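Local coordinates for nucleosome assembly protein (Plasmodium falciparum, PDB 5X7V) that probably acts as a histone chaperone of the nucleosome assembly protein family, binding histones and assisting their assembly into chromatin, at residues Y91-F95 and D171-R177; M85-S90 and H113-D117. All coordinates share one frame; numbering follows the deposited sequence.

Contact 1 (Y91-F95 and D171-R177); sequences YKITF and DVGELIR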
ATOM      1  N   TYR A  91      12.119  -2.078  -8.271  1.00 61.21           N
ATOM      2  CA  TYR A  91      13.024  -2.753  -7.330  1.00 55.50           C
ATOM      3  C   TYR A  91      13.816  -3.945  -7.893  1.00 55.30           C
ATOM      4  O   TYR A  91      13.478  -4.527  -8.929  1.00 53.23           O
ATOM      5  CB  TYR A  91      12.243  -3.235  -6.131  1.00 53.56           C
ATOM      6  CG  TYR A  91      11.256  -4.337  -6.450  1.00 63.23           C
ATOM      7  CD1 TYR A  91      10.024  -4.054  -7.019  1.00 63.56           C
ATOM      8  CD2 TYR A  91      11.545  -5.661  -6.147  1.00 55.65           C
ATOM      9  CE1 TYR A  91       9.112  -5.060  -7.287  1.00 54.68           C
ATOM     10  CE2 TYR A  91      10.639  -6.670  -6.412  1.00 57.21           C
ATOM     11  CZ  TYR A  91       9.423  -6.362  -6.982  1.00 58.62           C
ATOM     12  OH  TYR A  91       8.524  -7.373  -7.243  1.00 59.42           O
ATOM     13  N   LYS A  92      14.856  -4.312  -7.154  1.00 57.60           N
ATOM     14  CA  LYS A  92      15.776  -5.373  -7.530  1.00 53.98           C
ATOM     15  C   LYS A  92      16.062  -6.265  -6.310  1.00 55.55           C
ATOM     16  O   LYS A  92      16.587  -5.799  -5.293  1.00 54.00           O
ATOM     17  CB  LYS A  92      17.069  -4.768  -8.074  1.00 52.80           C
ATOM     18  CG  LYS A  92      17.913  -5.714  -8.881  1.00 52.93           C
ATOM     19  CD  LYS A  92      19.390  -5.518  -8.599  1.00 55.73           C
ATOM     20  CE  LYS A  92      19.868  -4.128  -8.964  1.00 66.31           C
ATOM     21  NZ  LYS A  92      20.100  -3.981 -10.457  1.00 78.75           N
ATOM     22  N   ILE A  93      15.715  -7.544  -6.393  1.00 54.18           N
ATOM     23  CA  ILE A  93      15.986  -8.446  -5.283  1.00 49.82           C
ATOM     24  C   ILE A  93      17.101  -9.423  -5.652  1.00 53.55           C
ATOM     25  O   ILE A  93      17.136  -9.952  -6.760  1.00 53.06           O
ATOM     26  CB  ILE A  93      14.736  -9.210  -4.861  1.00 54.16           C
ATOM     27  CG1 ILE A  93      13.672  -8.252  -4.340  1.00 53.53           C
ATOM     28  CG2 ILE A  93      15.053 -10.174  -3.773  1.00 55.48           C
ATOM     29  CD1 ILE A  93      12.381  -8.943  -4.007  1.00 49.82           C
ATOM     30  N   THR A  94      18.007  -9.645  -4.705  1.00 53.14           N
ATOM     31  CA  THR A  94      19.253 -10.352  -4.938  1.00 53.34           C
ATOM     32  C   THR A  94      19.436 -11.479  -3.911  1.00 52.76           C
ATOM     33  O   THR A  94      19.490 -11.240  -2.710  1.00 49.82           O
ATOM     34  CB  THR A  94      20.445  -9.352  -4.888  1.00 55.14           C
ATOM     35  OG1 THR A  94      20.271  -8.344  -5.891  1.00 53.25           O
ATOM     36  CG2 THR A  94      21.785 -10.045  -5.096  1.00 55.93           C
ATOM     37  N   PHE A  95      19.513 -12.713  -4.404  1.00 52.11           N
ATOM     38  CA  PHE A  95      19.746 -13.895  -3.563  1.00 53.30           C
ATOM     39  C   PHE A  95      21.205 -14.328  -3.663  1.00 53.88           C
ATOM     40  O   PHE A  95      21.684 -14.617  -4.747  1.00 51.90           O
ATOM     41  CB  PHE A  95      18.842 -15.066  -3.982  1.00 53.59           C
ATOM     42  CG  PHE A  95      17.378 -14.855  -3.690  1.00 52.73           C
ATOM     43  CD1 PHE A  95      16.744 -13.671  -4.014  1.00 52.48           C
ATOM     44  CD2 PHE A  95      16.622 -15.868  -3.131  1.00 55.15           C
ATOM     45  CE1 PHE A  95      15.414 -13.502  -3.756  1.00 52.10           C
ATOM     46  CE2 PHE A  95      15.279 -15.690  -2.871  1.00 52.06           C
ATOM     47  CZ  PHE A  95      14.682 -14.507  -3.181  1.00 51.57           C
ATOM     48  N   ASP A 171       3.666 -13.733  -6.076  1.00 58.29           N
ATOM     49  CA  ASP A 171       4.698 -12.734  -6.307  1.00 59.13           C
ATOM     50  C   ASP A 171       5.666 -12.642  -5.116  1.00 55.54           C
ATOM     51  O   ASP A 171       5.446 -11.860  -4.181  1.00 53.55           O
ATOM     52  CB  ASP A 171       4.048 -11.380  -6.564  1.00 61.31           C
ATOM     53  CG  ASP A 171       4.937 -10.457  -7.357  1.00 66.95           C
ATOM     54  OD1 ASP A 171       6.172 -10.679  -7.348  1.00 61.74           O
ATOM     55  OD2 ASP A 171       4.392  -9.523  -7.996  1.00 72.99           O
ATOM     56  N   VAL A 172       6.721 -13.458  -5.159  1.00 57.12           N
ATOM     57  CA  VAL A 172       7.718 -13.537  -4.085  1.00 57.94           C
ATOM     58  C   VAL A 172       8.402 -12.191  -3.937  1.00 54.10           C
ATOM     59  O   VAL A 172       8.732 -11.765  -2.832  1.00 54.10           O
ATOM     60  CB  VAL A 172       8.779 -14.646  -4.342  1.00 54.10           C
ATOM     61  CG1 VAL A 172       9.835 -14.645  -3.253  1.00 69.97           C
ATOM     62  CG2 VAL A 172       8.117 -16.001  -4.421  1.00 69.97           C
ATOM     63  N   GLY A 173       8.577 -11.516  -5.067  1.00 53.86           N
ATOM     64  CA  GLY A 173       9.064 -10.150  -5.080  1.00 54.91           C
ATOM     65  C   GLY A 173       8.222  -9.194  -4.265  1.00 55.06           C
ATOM     66  O   GLY A 173       8.740  -8.498  -3.397  1.00 57.55           O
ATOM     67  N   GLU A 174       6.920  -9.172  -4.523  1.00 55.35           N
ATOM     68  CA  GLU A 174       6.054  -8.194  -3.886  1.00 60.15           C
ATOM     69  C   GLU A 174       5.844  -8.502  -2.433  1.00 58.25           C
ATOM     70  O   GLU A 174       5.813  -7.596  -1.622  1.00 58.72           O
ATOM     71  CB  GLU A 174       4.708  -8.115  -4.587  1.00 57.95           C
ATOM     72  CG  GLU A 174       4.742  -7.248  -5.824  1.00 67.88           C
ATOM     73  CD  GLU A 174       5.256  -5.842  -5.557  1.00 62.94           C
ATOM     74  OE1 GLU A 174       4.589  -5.117  -4.789  1.00 63.82           O
ATOM     75  OE2 GLU A 174       6.320  -5.473  -6.113  1.00 54.42           O
ATOM     76  N   LEU A 175       5.682  -9.777  -2.103  1.00 61.87           N
ATOM     77  CA  LEU A 175       5.523 -10.164  -0.711  1.00 56.25           C
ATOM     78  C   LEU A 175       6.768  -9.766   0.065  1.00 54.89           C
ATOM     79  O   LEU A 175       6.666  -9.300   1.187  1.00 55.01           O
ATOM     80  CB  LEU A 175       5.282 -11.665  -0.561  1.00 56.57           C
ATOM     81  CG  LEU A 175       4.208 -12.403  -1.354  1.00 56.15           C
ATOM     82  CD1 LEU A 175       4.444 -13.876  -1.150  1.00 61.48           C
ATOM     83  CD2 LEU A 175       2.787 -12.023  -0.952  1.00 56.49           C
ATOM     84  N   ILE A 176       7.942  -9.942  -0.539  1.00 54.11           N
ATOM     85  CA  ILE A 176       9.179  -9.545   0.128  1.00 61.52           C
ATOM     86  C   ILE A 176       9.187  -8.044   0.376  1.00 54.60           C
ATOM     87  O   ILE A 176       9.319  -7.606   1.515  1.00 54.67           O
ATOM     88  CB  ILE A 176      10.440  -9.914  -0.670  1.00 52.39           C
ATOM     89  CG1 ILE A 176      10.809 -11.378  -0.493  1.00 51.71           C
ATOM     90  CG2 ILE A 176      11.603  -9.162  -0.147  1.00 55.56           C
ATOM     91  CD1 ILE A 176      11.931 -11.788  -1.416  1.00 51.56           C
ATOM     92  N   ARG A 177       9.040  -7.271  -0.699  1.00 56.00           N
ATOM     93  CA  ARG A 177       9.061  -5.808  -0.627  1.00 66.30           C
ATOM     94  C   ARG A 177       8.062  -5.267   0.373  1.00 55.63           C
ATOM     95  O   ARG A 177       8.424  -4.475   1.230  1.00 58.75           O
ATOM     96  CB  ARG A 177       8.776  -5.186  -2.008  1.00 60.44           C
ATOM     97  CG  ARG A 177       8.843  -3.642  -2.042  1.00 59.35           C
ATOM     98  CD  ARG A 177       8.446  -3.062  -3.437  1.00 71.54           C
ATOM     99  NE  ARG A 177       6.988  -2.986  -3.649  1.00 70.94           N
ATOM    100  CZ  ARG A 177       6.195  -2.024  -3.160  1.00 78.29           C
ATOM    101  NH1 ARG A 177       6.696  -1.036  -2.414  1.00 75.74           N
ATOM    102  NH2 ARG A 177       4.893  -2.046  -3.408  1.00 73.01           N
TER
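Ile93 and Ile176 meet through their terminal methyls, CD1 to CD1 at 3.9 Å, and supply the apolar centre where strand 91-95 lies under helix 172-177. The same Ile93 CD1 also rests 3.7 Å from Gly173 CA, on a patch of helix backbone that carries no side chain. Farther along the strand, Phe95 brings its CZ to 4.3 Å from Ile176 CD1, extending the hydrophobic patch.

Tyr91 makes the more polar half of the contact. Its chi1 of 67° sets CG between the backbone N and the carbonyl carbon and carries the ring toward the helix. Arg177 crosses over one ring face with its aliphatic part, CD lying 4.0 Å from Tyr91 CD1, while the phenol oxygen comes within 3.5 Å of Gly173 C.

The remaining polar bonds lie within 171-177. Arg177 bends at chi3 and forms a long salt bridge with Glu174, NH2 to OE1 3.4 Å, whose two hydrogen bonds, from NE and NH2 to OE1, are both weak. At the helix start, Asp171 is the N-cap, its OD1 accepting a weak bond from Glu174 N.

Strand and helix run nearly perpendicular, at 97°. This is helix-on-sheet packing in the alpha/beta part of the NAP-family fold, helix 172-180 lying over one face of the antiparallel sheet of strands 76-82, 91-97, 109-116 and 121-126; Tyr91 and Ile93 also touch Leu81, and Glu174 reaches Phe116.

Contact 2 (M85-S90 and H113-D117); sequences MDNNGS and HVTFD
Met85 lays its terminal methyl against the imidazole of His113, with CE 3.3 Å from NE2. A bend at chi3 (-54°) folds the end of the methionine chain back so that CE, rather than the sulfur, makes the nearest approach. SD sits 4.7 Å from the ring centroid, in an oblique sulfur-aromatic contact 34° off the ring normal. The other nitrogen of the His113 ring, ND1, is hydrogen-bonded to Glu125 on the next strand, a partner that would help to fix the turn of the ring.

Between the two segments the contact is made by packing; a polar pair lies within the loop. There Ser90 OG and Asp86 OD2 are modelled close enough for a hydrogen bond, though the bond is too short to be trusted in detail. Thr115 CG2 lies 3.6 Å from Ser90 OG and also reaches Asp86 OD2, at 3.9 Å.

Backbone and aromatic packing complete the set. Ser90 CA comes to 3.7 Å from Val114 O, and Ser90 and Thr115 are the closest pair of backbones, their CA atoms 4.7 Å apart. Beyond them Phe116 turns toward the loop, CB lying 4.0 Å from Asn88 O. The backbone angles of Gly89, with a positive phi of 87°, by themselves call for glycine, because a CB there would crowd the carbonyl oxygen of Asn88. Phe116 also touches Tyr91 and Glu121.

The arrangement is that of a beta meander: the loop joining antiparallel strands 76-82 and 91-97 runs, at its Ser90 end, beside the end of strand 109-116, in the four-stranded sheet of the NAP-family domain.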
ATOM      1  N   MET A  85      13.967   2.710  -6.768  1.00 65.56           N
ATOM      2  CA  MET A  85      15.011   3.161  -7.678  1.00 68.86           C
ATOM      3  C   MET A  85      14.399   4.142  -8.671  1.00 76.61           C
ATOM      4  O   MET A  85      14.938   5.219  -8.947  1.00 71.61           O
ATOM      5  CB  MET A  85      15.638   1.973  -8.402  1.00 76.27           C
ATOM      6  CG  MET A  85      15.859   0.744  -7.509  1.00 64.32           C
ATOM      7  SD  MET A  85      16.219  -0.709  -8.526  1.00 64.49           S
ATOM      8  CE  MET A  85      14.805  -0.668  -9.634  1.00 56.90           C
ATOM      9  N   ASP A  86      13.262   3.725  -9.214  1.00 87.47           N
ATOM     10  CA  ASP A  86      12.338   4.613  -9.887  1.00 65.68           C
ATOM     11  C   ASP A  86      11.424   5.235  -8.857  1.00 65.85           C
ATOM     12  O   ASP A  86      11.318   4.758  -7.725  1.00 70.43           O
ATOM     13  CB  ASP A  86      11.514   3.863 -10.923  1.00 60.77           C
ATOM     14  CG  ASP A  86      12.358   3.377 -12.076  1.00 78.06           C
ATOM     15  OD1 ASP A  86      13.495   3.890 -12.221  1.00 88.87           O
ATOM     16  OD2 ASP A  86      11.901   2.488 -12.836  1.00 80.82           O
ATOM     17  N   ASN A  87      10.769   6.312  -9.262  1.00 68.27           N
ATOM     18  CA  ASN A  87       9.641   6.854  -8.529  1.00 65.20           C
ATOM     19  C   ASN A  87       8.341   6.206  -9.041  1.00 60.79           C
ATOM     20  O   ASN A  87       7.299   6.850  -9.150  1.00 53.10           O
ATOM     21  CB  ASN A  87       9.614   8.365  -8.695  1.00 65.08           C
ATOM     22  CG  ASN A  87       9.348   9.066  -7.418  1.00 68.69           C
ATOM     23  OD1 ASN A  87       8.449   8.678  -6.661  1.00 72.27           O
ATOM     24  ND2 ASN A  87      10.171  10.078  -7.118  1.00 65.97           N
ATOM     25  N   ASN A  88       8.425   4.913  -9.341  1.00 66.93           N
ATOM     26  CA  ASN A  88       7.386   4.212 -10.075  1.00 58.96           C
ATOM     27  C   ASN A  88       7.120   2.843  -9.498  1.00 60.16           C
ATOM     28  O   ASN A  88       6.351   2.062 -10.055  1.00 65.58           O
ATOM     29  CB  ASN A  88       7.795   4.091 -11.537  1.00 67.58           C
ATOM     30  CG  ASN A  88       7.781   5.424 -12.246  1.00 58.31           C
ATOM     31  OD1 ASN A  88       8.816   6.077 -12.375  1.00 63.87           O
ATOM     32  ND2 ASN A  88       6.623   5.800 -12.773  1.00 63.87           N
ATOM     33  N   GLY A  89       7.776   2.558  -8.376  1.00 67.68           N
ATOM     34  CA  GLY A  89       7.650   1.280  -7.707  1.00 55.03           C
ATOM     35  C   GLY A  89       8.629   0.282  -8.267  1.00 53.20           C
ATOM     36  O   GLY A  89       8.298  -0.860  -8.448  1.00 56.14           O
ATOM     37  N   SER A  90       9.842   0.707  -8.563  1.00 55.19           N
ATOM     38  CA  SER A  90      10.801  -0.218  -9.144  1.00 62.98           C
ATOM     39  C   SER A  90      11.678  -0.830  -8.062  1.00 66.57           C
ATOM     40  O   SER A  90      11.947  -0.169  -7.055  1.00 71.50           O
ATOM     41  CB  SER A  90      11.670   0.484 -10.192  1.00 66.43           C
ATOM     42  OG  SER A  90      10.955   0.753 -11.376  1.00 59.67           O
ATOM     43  N   HIS A 113      15.397  -8.018 -11.425  1.00 52.61           N
ATOM     44  CA  HIS A 113      15.206  -6.581 -11.451  1.00 55.56           C
ATOM     45  C   HIS A 113      13.889  -6.309 -12.183  1.00 53.35           C
ATOM     46  O   HIS A 113      13.667  -6.792 -13.288  1.00 52.87           O
ATOM     47  CB  HIS A 113      16.422  -5.917 -12.116  1.00 54.39           C
ATOM     48  CG  HIS A 113      16.330  -4.432 -12.250  1.00 55.07           C
ATOM     49  ND1 HIS A 113      17.365  -3.666 -12.746  1.00 58.51           N
ATOM     50  CD2 HIS A 113      15.322  -3.571 -11.975  1.00 63.61           C
ATOM     51  CE1 HIS A 113      16.999  -2.396 -12.762  1.00 58.84           C
ATOM     52  NE2 HIS A 113      15.761  -2.313 -12.303  1.00 58.44           N
ATOM     53  N   VAL A 114      13.017  -5.538 -11.546  1.00 54.26           N
ATOM     54  CA  VAL A 114      11.641  -5.352 -12.002  1.00 57.00           C
ATOM     55  C   VAL A 114      11.232  -3.885 -12.168  1.00 55.85           C
ATOM     56  O   VAL A 114      11.567  -3.052 -11.319  1.00 60.43           O
ATOM     57  CB  VAL A 114      10.679  -6.023 -10.998  1.00 62.81           C
ATOM     58  CG1 VAL A 114       9.242  -5.748 -11.354  1.00 54.62           C
ATOM     59  CG2 VAL A 114      10.971  -7.511 -10.917  1.00 55.75           C
ATOM     60  N   THR A 115      10.504  -3.565 -13.239  1.00 53.97           N
ATOM     61  CA  THR A 115       9.864  -2.253 -13.314  1.00 57.77           C
ATOM     62  C   THR A 115       8.376  -2.387 -13.516  1.00 54.24           C
ATOM     63  O   THR A 115       7.857  -3.492 -13.598  1.00 54.68           O
ATOM     64  CB  THR A 115      10.417  -1.371 -14.452  1.00 62.76           C
ATOM     65  OG1 THR A 115      10.147  -1.989 -15.714  1.00 67.54           O
ATOM     66  CG2 THR A 115      11.914  -1.166 -14.286  1.00 67.54           C
ATOM     67  N   PHE A 116       7.706  -1.237 -13.578  1.00 62.17           N
ATOM     68  CA  PHE A 116       6.276  -1.122 -13.904  1.00 62.77           C
ATOM     69  C   PHE A 116       6.053   0.020 -14.907  1.00 70.30           C
ATOM     70  O   PHE A 116       6.778   1.035 -14.880  1.00 72.70           O
ATOM     71  CB  PHE A 116       5.429  -0.884 -12.640  1.00 58.63           C
ATOM     72  CG  PHE A 116       5.582  -1.951 -11.600  1.00 58.67           C
ATOM     73  CD1 PHE A 116       4.695  -3.008 -11.538  1.00 61.36           C
ATOM     74  CD2 PHE A 116       6.629  -1.914 -10.692  1.00 56.88           C
ATOM     75  CE1 PHE A 116       4.848  -4.013 -10.576  1.00 63.73           C
ATOM     76  CE2 PHE A 116       6.787  -2.923  -9.740  1.00 54.45           C
ATOM     77  CZ  PHE A 116       5.899  -3.961  -9.677  1.00 56.64           C
ATOM     78  N   ASP A 117       5.102  -0.221 -15.809  1.00 72.67           N
ATOM     79  CA  ASP A 117       4.722   0.702 -16.870  1.00 65.66           C
ATOM     80  C   ASP A 117       3.307   1.221 -16.644  1.00 77.09           C
ATOM     81  O   ASP A 117       3.137   2.325 -16.127  1.00 83.16           O
ATOM     82  CB  ASP A 117       4.821   0.019 -18.235  1.00 62.32           C
ATOM     83  CG  ASP A 117       5.418   0.923 -19.296  1.00 69.62           C
ATOM     84  OD1 ASP A 117       5.222   2.154 -19.209  1.00 64.58           O
ATOM     85  OD2 ASP A 117       6.083   0.404 -20.217  1.00 71.25           O
TER

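In the fold
The centres of contacts 1 and 2 lie about 12 Å apart on one antiparallel sheet. Along the chain their segments alternate: loop 85-90 runs directly into strand 91-95; segment 113-117, the end of strand 109-116 and one residue beyond it, follows; and 171-177 comes last. Neighbouring strands 91-97 and 109-116 tie the two together, with Tyr91 O and Val114 N 2.8 Å apart in a probable hydrogen bond, and Met85 CE packs against Tyr91 N. Contact 1, near the centre of the chain, covers the sheet with a helix, whereas contact 2 is at its more exposed end. Both lie within the NAP family region and share its sheet; the long helix 2-45 probably serves dimerisation, as in relatives.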